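Local coordinates for CG4930 (Drosophila melanogaster, PDB 3ISM), which inhibits the nuclease EndoG by forming a complex with it, at residues 140-145 against 168-173; 130-135 against 156-161; 57-62 against 96-101. The protein carries 1 engineered substitution. One frame throughout, in Å; residues are numbered along the deposited sequence.

Contact 1: 140-145 against 168-173; sequences WSRDSD and AASLKV
Arg142 and Trp140 reach side by side from the loop 140-145 toward the short helix 168-173, where Ser170 and Leu171 receive them. In one of its two conformers, Arg142 sends NH2 edge-on to Ser170 OG, a straight but long bond of 3.3 Å (166° at the hydrogen) with the oxygen lying in the guanidinium plane. The arginine chain starts with CG opposite the backbone N (chi1 -167°) and then bends twice, which sets the guanidinium beyond the benzo end of the indole: CZ2 of Trp140 lies 3.7 Å above the guanidinium plane, toward its rim, and Arg142 CB sits over one face of the tryptophan ring. Leu171 comes from the opposite direction to Trp140, and its CD2 meets the indole at the edge, 4.2 Å from CH2. Within the loop, Asp143 OD1 accepts from Trp140 N through its syn lone pair at 2.8 Å. Ser170 OG also bonds to Phe167 O, and Arg142 packs on Gln130 of the CG8862 chain. Across the two segments, one long bond that depends on the arginine conformer and one apolar touch suggest a modest grip, to which Phe167, against Trp140, and Pro153, against Leu171, add.

Contact 2: 130-135 against 156-161; sequences VLVKKQ and EFYAHA
The Tyr158 ring has Leu131 O in its plane at one edge, 3.4 Å from CE2, and Phe157 CD2 over the centre of one face, 3.6 Å above the plane. Val132 CA lies close by at the same edge, which is turned to the end of helix 124-132. The two neighbouring aromatics are set so that Tyr158 CG in turn lies in the plane of the Phe157 ring, at its edge. Val132 slides past the tyrosine in the opposite direction, its CG2 4.0 Å from Tyr158 CD2; chi1 of 170° puts CG1 anti to the backbone N and leaves CG2 anti to the carbonyl carbon, beside the ring. Farther out, Tyr158 OH passes over the backbone of Gln135, 3.3 Å from its C atom, and finds its polar partner in a hydrogen bond with Gly137 N. Replacing Tyr158 by an alanine would probably open a gap beside Val132 and leave Gly137 N without its hydroxyl partner. Within 156-161, His160 ND1 bonds to Phe157 O at 3.2 Å, coming from above the carbonyl plane, and Phe157 packs on Ile111 and Val112 of helix 104-120. Gln135, with positive phi, completes a Schellman motif after the helix, and the tyrosine covers that C-terminal turn: a returning loop folded back over a helix end within the Ku C-terminal-like helical domain.

Contact 3: 57-62 against 96-101; sequences ENFDRT and RGDACF
Phe59 leans from helix 52-75 against Asp98 and Ala99 of helix 81-102, and its path carries the contact. From CB the side chain heads toward the second helix, CG standing opposite the backbone N (chi1 -180°), which carries the ring across to helix 81-102. CE1 is the first atom to touch, 3.6 Å from Asp98 CB. At the tip, CZ lies 3.9 Å from the same CB and 3.8 Å from Ala99 N, so the outer end of the ring rests on the methylene of the aspartate and on the backbone that follows it. The ring and the Asp98 carboxylate planes stand 89° apart, and the phenylalanine meets the aliphatic part of the acid. Asp98 is thereby shared between two tasks: its CB packs inward while its oxygens are engaged separately, OD2 with Tyr36 OH and OD1 in a salt bridge with Arg93 of the CG8862 chain. Tyr36 and Ile40 of helix 32-43 and the ring of Tyr102 also lie against the phenylalanine. One turn on from Asn58, Thr62 OG1 bonds back to Asn58 O at 2.9 Å; this carbonyl also accepts from Thr62 N, the two donors arriving from opposite faces of its plane. The CA atoms of Phe59 and Ala99 are 8.8 Å apart, the nearest pair across the segments. Such an aromatic filling between neighbouring helices is the core packing of an all-helical domain, here one with a Ku C-terminal-like sequence, whose helix 81-102 also presents Asp98 to the bound nuclease.

Contacts 2 and 3 are buried, whereas contact 1 is only partly so. Contact 3 alone joins two long helices; contact 2 fixes a loop against the end of a helix through an aromatic ring, and contact 1 attaches a short helix to a loop. Neither contact 2 nor contact 3 has a hydrogen bond across it; only contact 1, nearer the surface, mixes a polar link with apolar touch. Contacts 1 and 3 meet directly: Asp143 OD2 forms a salt bridge with Arg96 NH2 at 2.9 Å, and Ser144 OG lies 2.7 Å from Cys100 O, probably hydrogen-bonded. Both also reach the CG8862 chain, while the segments of contact 2 touch no other protein chain of the assembly.

Contact 1: 140-145 against 168-173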
loop_
_atom_site.group_PDB
_atom_site.type_symbol
_atom_site.label_atom_id
_atom_site.label_comp_id
_atom_site.label_asym_id
_atom_site.label_seq_id
_atom_site.Cartn_x
_atom_site.Cartn_y
_atom_site.Cartn_z
ATOM N N TRP C 140 -15.847 -28.887 -3.506
ATOM C CA TRP C 140 -16.819 -28.048 -2.793
ATOM C C TRP C 140 -16.118 -27.014 -1.900
ATOM O O TRP C 140 -14.912 -26.820 -2.026
ATOM C CB TRP C 140 -17.816 -28.901 -1.985
ATOM C CG TRP C 140 -17.279 -29.667 -0.811
ATOM C CD1 TRP C 140 -16.353 -30.669 -0.837
ATOM C CD2 TRP C 140 -17.699 -29.549 0.559
ATOM N NE1 TRP C 140 -16.153 -31.166 0.433
ATOM C CE2 TRP C 140 -16.977 -30.503 1.305
ATOM C CE3 TRP C 140 -18.612 -28.719 1.229
ATOM C CZ2 TRP C 140 -17.127 -30.644 2.694
ATOM C CZ3 TRP C 140 -18.759 -28.853 2.596
ATOM C CH2 TRP C 140 -18.022 -29.811 3.318
ATOM N N SER C 141 -16.842 -26.367 -0.986
ATOM C CA SER C 141 -16.214 -25.273 -0.220
ATOM C C SER C 141 -15.088 -25.695 0.738
ATOM O O SER C 141 -14.323 -24.855 1.211
ATOM C CB SER C 141 -17.252 -24.397 0.496
ATOM O OG SER C 141 -17.968 -25.136 1.457
ATOM N N ARG C 142 -14.980 -26.989 1.014
ATOM C CA ARG C 142 -13.903 -27.471 1.867
ATOM C C ARG C 142 -12.568 -27.339 1.142
ATOM O O ARG C 142 -11.547 -27.060 1.769
ATOM C CB ARG C 142 -14.156 -28.924 2.276
ATOM C CG ARG C 142 -13.297 -29.466 3.412
ATOM C CD ARG C 142 -13.511 -28.748 4.730
ATOM N NE ARG C 142 -14.902 -28.706 5.183
ATOM C CZ ARG C 142 -15.460 -29.591 6.008
ATOM N NH1 ARG C 142 -14.756 -30.622 6.471
ATOM N NH2 ARG C 142 -16.730 -29.447 6.365
ATOM N N ASP C 143 -12.591 -27.510 -0.176
ATOM C CA ASP C 143 -11.352 -27.598 -0.944
ATOM C C ASP C 143 -11.219 -26.650 -2.145
ATOM O O ASP C 143 -10.204 -26.688 -2.841
ATOM C CB ASP C 143 -11.146 -29.072 -1.378
ATOM C CG ASP C 143 -12.451 -29.738 -1.851
ATOM O OD1 ASP C 143 -13.209 -29.096 -2.611
ATOM O OD2 ASP C 143 -12.719 -30.902 -1.470
ATOM N N SER C 144 -12.208 -25.801 -2.403
ATOM C CA SER C 144 -12.148 -24.976 -3.626
ATOM C C SER C 144 -12.655 -23.540 -3.425
ATOM O O SER C 144 -13.697 -23.341 -2.809
ATOM C CB SER C 144 -12.929 -25.669 -4.748
ATOM O OG SER C 144 -13.060 -24.857 -5.905
ATOM N N ASP C 145 -11.930 -22.542 -3.939
ATOM C CA ASP C 145 -12.409 -21.149 -3.838
ATOM C C ASP C 145 -13.545 -20.817 -4.821
ATOM O O ASP C 145 -14.039 -19.686 -4.869
ATOM C CB ASP C 145 -11.270 -20.100 -3.877
ATOM C CG ASP C 145 -10.517 -20.041 -5.215
ATOM O OD1 ASP C 145 -10.841 -20.781 -6.174
ATOM O OD2 ASP C 145 -9.569 -19.224 -5.295
ATOM N N ALA C 168 -19.295 -35.720 7.200
ATOM C CA ALA C 168 -20.728 -35.685 7.535
ATOM C C ALA C 168 -20.990 -35.178 8.953
ATOM O O ALA C 168 -21.849 -34.315 9.152
ATOM C CB ALA C 168 -21.385 -37.037 7.315
ATOM N N ALA C 169 -20.242 -35.707 9.923
ATOM C CA ALA C 169 -20.407 -35.316 11.331
ATOM C C ALA C 169 -20.145 -33.831 11.552
ATOM O O ALA C 169 -20.866 -33.189 12.315
ATOM C CB ALA C 169 -19.520 -36.157 12.239
ATOM N N SER C 170 -19.127 -33.298 10.864
ATOM C CA SER C 170 -18.776 -31.872 10.927
ATOM C C SER C 170 -19.903 -30.959 10.450
ATOM O O SER C 170 -20.134 -29.911 11.051
ATOM C CB SER C 170 -17.486 -31.564 10.146
ATOM O OG SER C 170 -17.699 -31.479 8.733
ATOM N N LEU C 171 -20.605 -31.356 9.392
ATOM C CA LEU C 171 -21.712 -30.549 8.864
ATOM C C LEU C 171 -22.927 -30.464 9.777
ATOM O O LEU C 171 -23.579 -29.417 9.832
ATOM C CB LEU C 171 -22.151 -31.047 7.497
ATOM C CG LEU C 171 -21.170 -30.744 6.375
ATOM C CD1 LEU C 171 -21.696 -31.369 5.110
ATOM C CD2 LEU C 171 -20.953 -29.227 6.226
ATOM N N LYS C 172 -23.240 -31.561 10.471
ATOM C CA LYS C 172 -24.361 -31.566 11.414
ATOM C C LYS C 172 -24.111 -30.575 12.544
ATOM O O LYS C 172 -25.028 -29.876 12.967
ATOM C CB LYS C 172 -24.641 -32.973 11.965
ATOM C CG LYS C 172 -25.224 -33.928 10.936
ATOM C CD LYS C 172 -25.268 -35.363 11.436
ATOM C CE LYS C 172 -25.268 -36.337 10.260
ATOM N NZ LYS C 172 -25.636 -37.725 10.651
ATOM N N VAL C 173 -22.860 -30.497 12.999
ATOM C CA VAL C 173 -22.479 -29.570 14.068
ATOM C C VAL C 173 -22.435 -28.109 13.584
ATOM O O VAL C 173 -22.791 -27.206 14.338
ATOM C CB VAL C 173 -21.163 -30.007 14.796
ATOM C CG1 VAL C 173 -20.861 -29.109 15.987
ATOM C CG2 VAL C 173 -21.278 -31.444 15.287
#

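Contact 2: 130-135 against 156-161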
loop_
_atom_site.group_PDB
_atom_site.type_symbol
_atom_site.label_atom_id
_atom_site.label_comp_id
_atom_site.label_asym_id
_atom_site.label_seq_id
_atom_site.Cartn_x
_atom_site.Cartn_y
_atom_site.Cartn_z
ATOM N N VAL C 130 -9.989 -45.222 -0.908
ATOM C CA VAL C 130 -9.537 -44.141 -1.760
ATOM C C VAL C 130 -10.594 -43.043 -1.931
ATOM O O VAL C 130 -10.405 -41.932 -1.412
ATOM C CB VAL C 130 -8.992 -44.648 -3.126
ATOM C CG1 VAL C 130 -8.518 -43.490 -3.960
ATOM C CG2 VAL C 130 -7.833 -45.640 -2.908
ATOM N N LEU C 131 -11.689 -43.327 -2.640
ATOM C CA LEU C 131 -12.645 -42.264 -2.971
ATOM C C LEU C 131 -13.292 -41.636 -1.728
ATOM O O LEU C 131 -13.440 -40.407 -1.647
ATOM C CB LEU C 131 -13.711 -42.745 -3.957
ATOM C CG LEU C 131 -13.198 -43.162 -5.346
ATOM C CD1 LEU C 131 -14.325 -43.563 -6.318
ATOM C CD2 LEU C 131 -12.380 -42.055 -5.955
ATOM N N VAL C 132 -13.674 -42.481 -0.773
ATOM C CA VAL C 132 -14.320 -42.021 0.449
ATOM C C VAL C 132 -13.286 -41.461 1.442
ATOM O O VAL C 132 -13.352 -40.275 1.804
ATOM C CB VAL C 132 -15.180 -43.134 1.118
ATOM C CG1 VAL C 132 -15.648 -42.708 2.506
ATOM C CG2 VAL C 132 -16.375 -43.504 0.236
ATOM N N LYS C 133 -12.327 -42.289 1.864
ATOM C CA LYS C 133 -11.379 -41.868 2.898
ATOM C C LYS C 133 -10.540 -40.653 2.507
ATOM O O LYS C 133 -10.331 -39.756 3.322
ATOM C CB LYS C 133 -10.455 -43.003 3.327
ATOM C CG LYS C 133 -9.778 -42.716 4.664
ATOM C CD LYS C 133 -8.674 -43.691 4.989
ATOM C CE LYS C 133 -7.990 -43.279 6.297
ATOM N NZ LYS C 133 -6.510 -43.222 6.114
ATOM N N LYS C 134 -10.071 -40.612 1.261
ATOM C CA LYS C 134 -9.243 -39.494 0.804
ATOM C C LYS C 134 -10.089 -38.310 0.327
ATOM O O LYS C 134 -9.549 -37.319 -0.168
ATOM C CB LYS C 134 -8.270 -39.939 -0.287
ATOM C CG LYS C 134 -7.142 -40.856 0.205
ATOM C CD LYS C 134 -6.210 -41.258 -0.955
ATOM C CE LYS C 134 -5.373 -42.478 -0.606
ATOM N NZ LYS C 134 -4.427 -42.215 0.510
ATOM N N GLN C 135 -11.411 -38.430 0.491
ATOM C CA GLN C 135 -12.382 -37.401 0.090
ATOM C C GLN C 135 -12.172 -36.920 -1.352
ATOM O O GLN C 135 -12.006 -35.719 -1.607
ATOM C CB GLN C 135 -12.391 -36.240 1.094
ATOM C CG GLN C 135 -12.660 -36.694 2.539
ATOM C CD GLN C 135 -12.735 -35.546 3.532
ATOM O OE1 GLN C 135 -13.440 -34.561 3.310
ATOM N NE2 GLN C 135 -12.013 -35.676 4.645
ATOM N N GLU C 156 -24.209 -36.678 -0.381
ATOM C CA GLU C 156 -24.969 -37.755 -1.005
ATOM C C GLU C 156 -24.098 -38.632 -1.906
ATOM O O GLU C 156 -24.367 -39.820 -2.105
ATOM C CB GLU C 156 -26.120 -37.133 -1.818
ATOM C CG GLU C 156 -27.062 -36.199 -1.015
ATOM C CD GLU C 156 -26.480 -34.805 -0.682
ATOM O OE1 GLU C 156 -25.388 -34.431 -1.171
ATOM O OE2 GLU C 156 -27.130 -34.073 0.088
ATOM N N PHE C 157 -23.070 -38.006 -2.481
ATOM C CA PHE C 157 -22.118 -38.707 -3.337
ATOM C C PHE C 157 -21.557 -39.933 -2.606
ATOM O O PHE C 157 -21.391 -41.002 -3.190
ATOM C CB PHE C 157 -20.964 -37.780 -3.747
ATOM C CG PHE C 157 -19.807 -38.494 -4.440
ATOM C CD1 PHE C 157 -19.809 -38.680 -5.817
ATOM C CD2 PHE C 157 -18.720 -38.961 -3.712
ATOM C CE1 PHE C 157 -18.756 -39.338 -6.450
ATOM C CE2 PHE C 157 -17.675 -39.632 -4.337
ATOM C CZ PHE C 157 -17.690 -39.812 -5.707
ATOM N N TYR C 158 -21.284 -39.748 -1.315
ATOM C CA TYR C 158 -20.536 -40.703 -0.520
ATOM C C TYR C 158 -21.421 -41.765 0.149
ATOM O O TYR C 158 -20.909 -42.746 0.680
ATOM C CB TYR C 158 -19.751 -39.943 0.557
ATOM C CG TYR C 158 -18.617 -39.067 0.037
ATOM C CD1 TYR C 158 -18.793 -37.699 -0.155
ATOM C CD2 TYR C 158 -17.362 -39.609 -0.228
ATOM C CE1 TYR C 158 -17.742 -36.888 -0.626
ATOM C CE2 TYR C 158 -16.316 -38.823 -0.684
ATOM C CZ TYR C 158 -16.504 -37.467 -0.881
ATOM O OH TYR C 158 -15.448 -36.712 -1.342
ATOM N N ALA C 159 -22.739 -41.554 0.134
ATOM C CA ALA C 159 -23.680 -42.427 0.839
ATOM C C ALA C 159 -24.023 -43.666 0.039
ATOM O O ALA C 159 -25.175 -43.860 -0.347
ATOM C CB ALA C 159 -24.958 -41.672 1.200
ATOM N N HIS C 160 -23.025 -44.509 -0.194
ATOM C CA HIS C 160 -23.199 -45.729 -0.962
ATOM C C HIS C 160 -22.321 -46.815 -0.373
ATOM O O HIS C 160 -21.215 -46.525 0.104
ATOM C CB HIS C 160 -22.844 -45.491 -2.438
ATOM C CG HIS C 160 -23.838 -44.633 -3.156
ATOM N ND1 HIS C 160 -23.719 -43.261 -3.227
ATOM C CD2 HIS C 160 -25.002 -44.942 -3.776
ATOM C CE1 HIS C 160 -24.754 -42.763 -3.884
ATOM N NE2 HIS C 160 -25.545 -43.762 -4.233
ATOM N N ALA C 161 -22.831 -48.049 -0.407
ATOM C CA ALA C 161 -22.107 -49.245 0.056
ATOM C C ALA C 161 -21.756 -49.206 1.550
ATOM O O ALA C 161 -20.665 -49.598 1.960
ATOM C CB ALA C 161 -20.855 -49.497 -0.807
#

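Contact 3: 57-62 against 96-101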
loop_
_atom_site.group_PDB
_atom_site.type_symbol
_atom_site.label_atom_id
_atom_site.label_comp_id
_atom_site.label_asym_id
_atom_site.label_seq_id
_atom_site.Cartn_x
_atom_site.Cartn_y
_atom_site.Cartn_z
ATOM N N GLU C 57 -8.161 -24.073 -22.137
ATOM C CA GLU C 57 -8.174 -25.228 -23.042
ATOM C C GLU C 57 -7.033 -26.205 -22.742
ATOM O O GLU C 57 -7.253 -27.426 -22.728
ATOM C CB GLU C 57 -8.176 -24.820 -24.519
ATOM C CG GLU C 57 -8.373 -26.010 -25.535
ATOM C CD GLU C 57 -9.633 -26.878 -25.258
ATOM O OE1 GLU C 57 -10.527 -26.430 -24.506
ATOM O OE2 GLU C 57 -9.730 -28.013 -25.780
ATOM N N ASN C 58 -5.836 -25.660 -22.490
ATOM C CA ASN C 58 -4.664 -26.468 -22.141
ATOM C C ASN C 58 -4.931 -27.359 -20.923
ATOM O O ASN C 58 -4.575 -28.548 -20.912
ATOM C CB ASN C 58 -3.437 -25.581 -21.886
ATOM C CG ASN C 58 -2.813 -25.045 -23.174
ATOM O OD1 ASN C 58 -3.216 -25.418 -24.285
ATOM N ND2 ASN C 58 -1.824 -24.159 -23.029
ATOM N N PHE C 59 -5.562 -26.788 -19.903
ATOM C CA PHE C 59 -5.918 -27.587 -18.736
ATOM C C PHE C 59 -7.018 -28.583 -19.064
ATOM O O PHE C 59 -6.949 -29.730 -18.615
ATOM C CB PHE C 59 -6.348 -26.761 -17.517
ATOM C CG PHE C 59 -6.703 -27.632 -16.322
ATOM C CD1 PHE C 59 -5.696 -28.189 -15.543
ATOM C CD2 PHE C 59 -8.028 -27.949 -16.027
ATOM C CE1 PHE C 59 -5.995 -29.027 -14.482
ATOM C CE2 PHE C 59 -8.338 -28.788 -14.946
ATOM C CZ PHE C 59 -7.326 -29.322 -14.173
ATOM N N ASP C 60 -8.037 -28.153 -19.810
ATOM C CA ASP C 60 -9.126 -29.076 -20.187
ATOM C C ASP C 60 -8.587 -30.310 -20.930
ATOM O O ASP C 60 -9.034 -31.426 -20.667
ATOM C CB ASP C 60 -10.188 -28.359 -21.019
ATOM C CG ASP C 60 -11.397 -29.246 -21.340
ATOM O OD1 ASP C 60 -11.248 -30.302 -21.992
ATOM O OD2 ASP C 60 -12.520 -28.863 -20.959
ATOM N N ARG C 61 -7.619 -30.110 -21.829
ATOM C CA ARG C 61 -6.972 -31.220 -22.526
ATOM C C ARG C 61 -6.074 -32.071 -21.623
ATOM O O ARG C 61 -5.955 -33.267 -21.823
ATOM C CB ARG C 61 -6.154 -30.724 -23.721
ATOM C CG ARG C 61 -6.966 -30.242 -24.922
ATOM C CD ARG C 61 -7.574 -31.402 -25.720
ATOM N NE ARG C 61 -6.568 -32.296 -26.315
ATOM C CZ ARG C 61 -5.923 -32.059 -27.460
ATOM N NH1 ARG C 61 -6.156 -30.947 -28.150
ATOM N NH2 ARG C 61 -5.030 -32.935 -27.913
ATOM N N THR C 62 -5.412 -31.463 -20.654
ATOM C CA THR C 62 -4.650 -32.249 -19.687
ATOM C C THR C 62 -5.579 -33.070 -18.766
ATOM O O THR C 62 -5.363 -34.274 -18.542
ATOM C CB THR C 62 -3.680 -31.369 -18.856
ATOM O OG1 THR C 62 -2.890 -30.561 -19.745
ATOM C CG2 THR C 62 -2.746 -32.265 -18.043
ATOM N N ARG C 96 -7.409 -33.982 -9.145
ATOM C CA ARG C 96 -8.439 -33.299 -8.348
ATOM C C ARG C 96 -7.955 -31.974 -7.713
ATOM O O ARG C 96 -8.693 -30.987 -7.666
ATOM C CB ARG C 96 -8.945 -34.220 -7.232
ATOM C CG ARG C 96 -10.101 -33.627 -6.428
ATOM C CD ARG C 96 -10.604 -34.595 -5.373
ATOM N NE ARG C 96 -11.894 -34.169 -4.828
ATOM C CZ ARG C 96 -12.032 -33.240 -3.884
ATOM N NH1 ARG C 96 -10.961 -32.644 -3.363
ATOM N NH2 ARG C 96 -13.233 -32.921 -3.442
ATOM N N GLY C 97 -6.720 -31.981 -7.216
ATOM C CA GLY C 97 -6.123 -30.803 -6.594
ATOM C C GLY C 97 -6.055 -29.641 -7.561
ATOM O O GLY C 97 -6.276 -28.497 -7.180
ATOM N N ASP C 98 -5.749 -29.938 -8.818
ATOM C CA ASP C 98 -5.764 -28.920 -9.867
ATOM C C ASP C 98 -7.175 -28.535 -10.279
ATOM O O ASP C 98 -7.463 -27.350 -10.483
ATOM C CB ASP C 98 -4.970 -29.398 -11.085
ATOM C CG ASP C 98 -3.487 -29.428 -10.819
ATOM O OD1 ASP C 98 -3.019 -28.589 -10.031
ATOM O OD2 ASP C 98 -2.785 -30.288 -11.370
ATOM N N ALA C 99 -8.049 -29.533 -10.423
ATOM C CA ALA C 99 -9.434 -29.268 -10.813
ATOM C C ALA C 99 -10.156 -28.308 -9.856
ATOM O O ALA C 99 -10.969 -27.490 -10.304
ATOM C CB ALA C 99 -10.213 -30.553 -10.948
ATOM N N CYS C 100 -9.865 -28.412 -8.555
ATOM C CA CYS C 100 -10.442 -27.521 -7.541
ATOM C C CYS C 100 -10.129 -26.050 -7.810
ATOM O O CYS C 100 -10.869 -25.168 -7.370
ATOM C CB CYS C 100 -9.896 -27.845 -6.144
ATOM S SG CYS C 100 -10.434 -29.393 -5.397
ATOM N N PHE C 101 -9.000 -25.790 -8.463
ATOM C CA PHE C 101 -8.557 -24.433 -8.757
ATOM C C PHE C 101 -8.968 -24.012 -10.174
ATOM O O PHE C 101 -9.501 -22.914 -10.373
ATOM C CB PHE C 101 -7.032 -24.322 -8.582
ATOM C CG PHE C 101 -6.483 -22.937 -8.849
ATOM C CD1 PHE C 101 -6.497 -21.962 -7.854
ATOM C CD2 PHE C 101 -5.950 -22.607 -10.090
ATOM C CE1 PHE C 101 -5.990 -20.689 -8.094
ATOM C CE2 PHE C 101 -5.442 -21.323 -10.338
ATOM C CZ PHE C 101 -5.465 -20.367 -9.341
#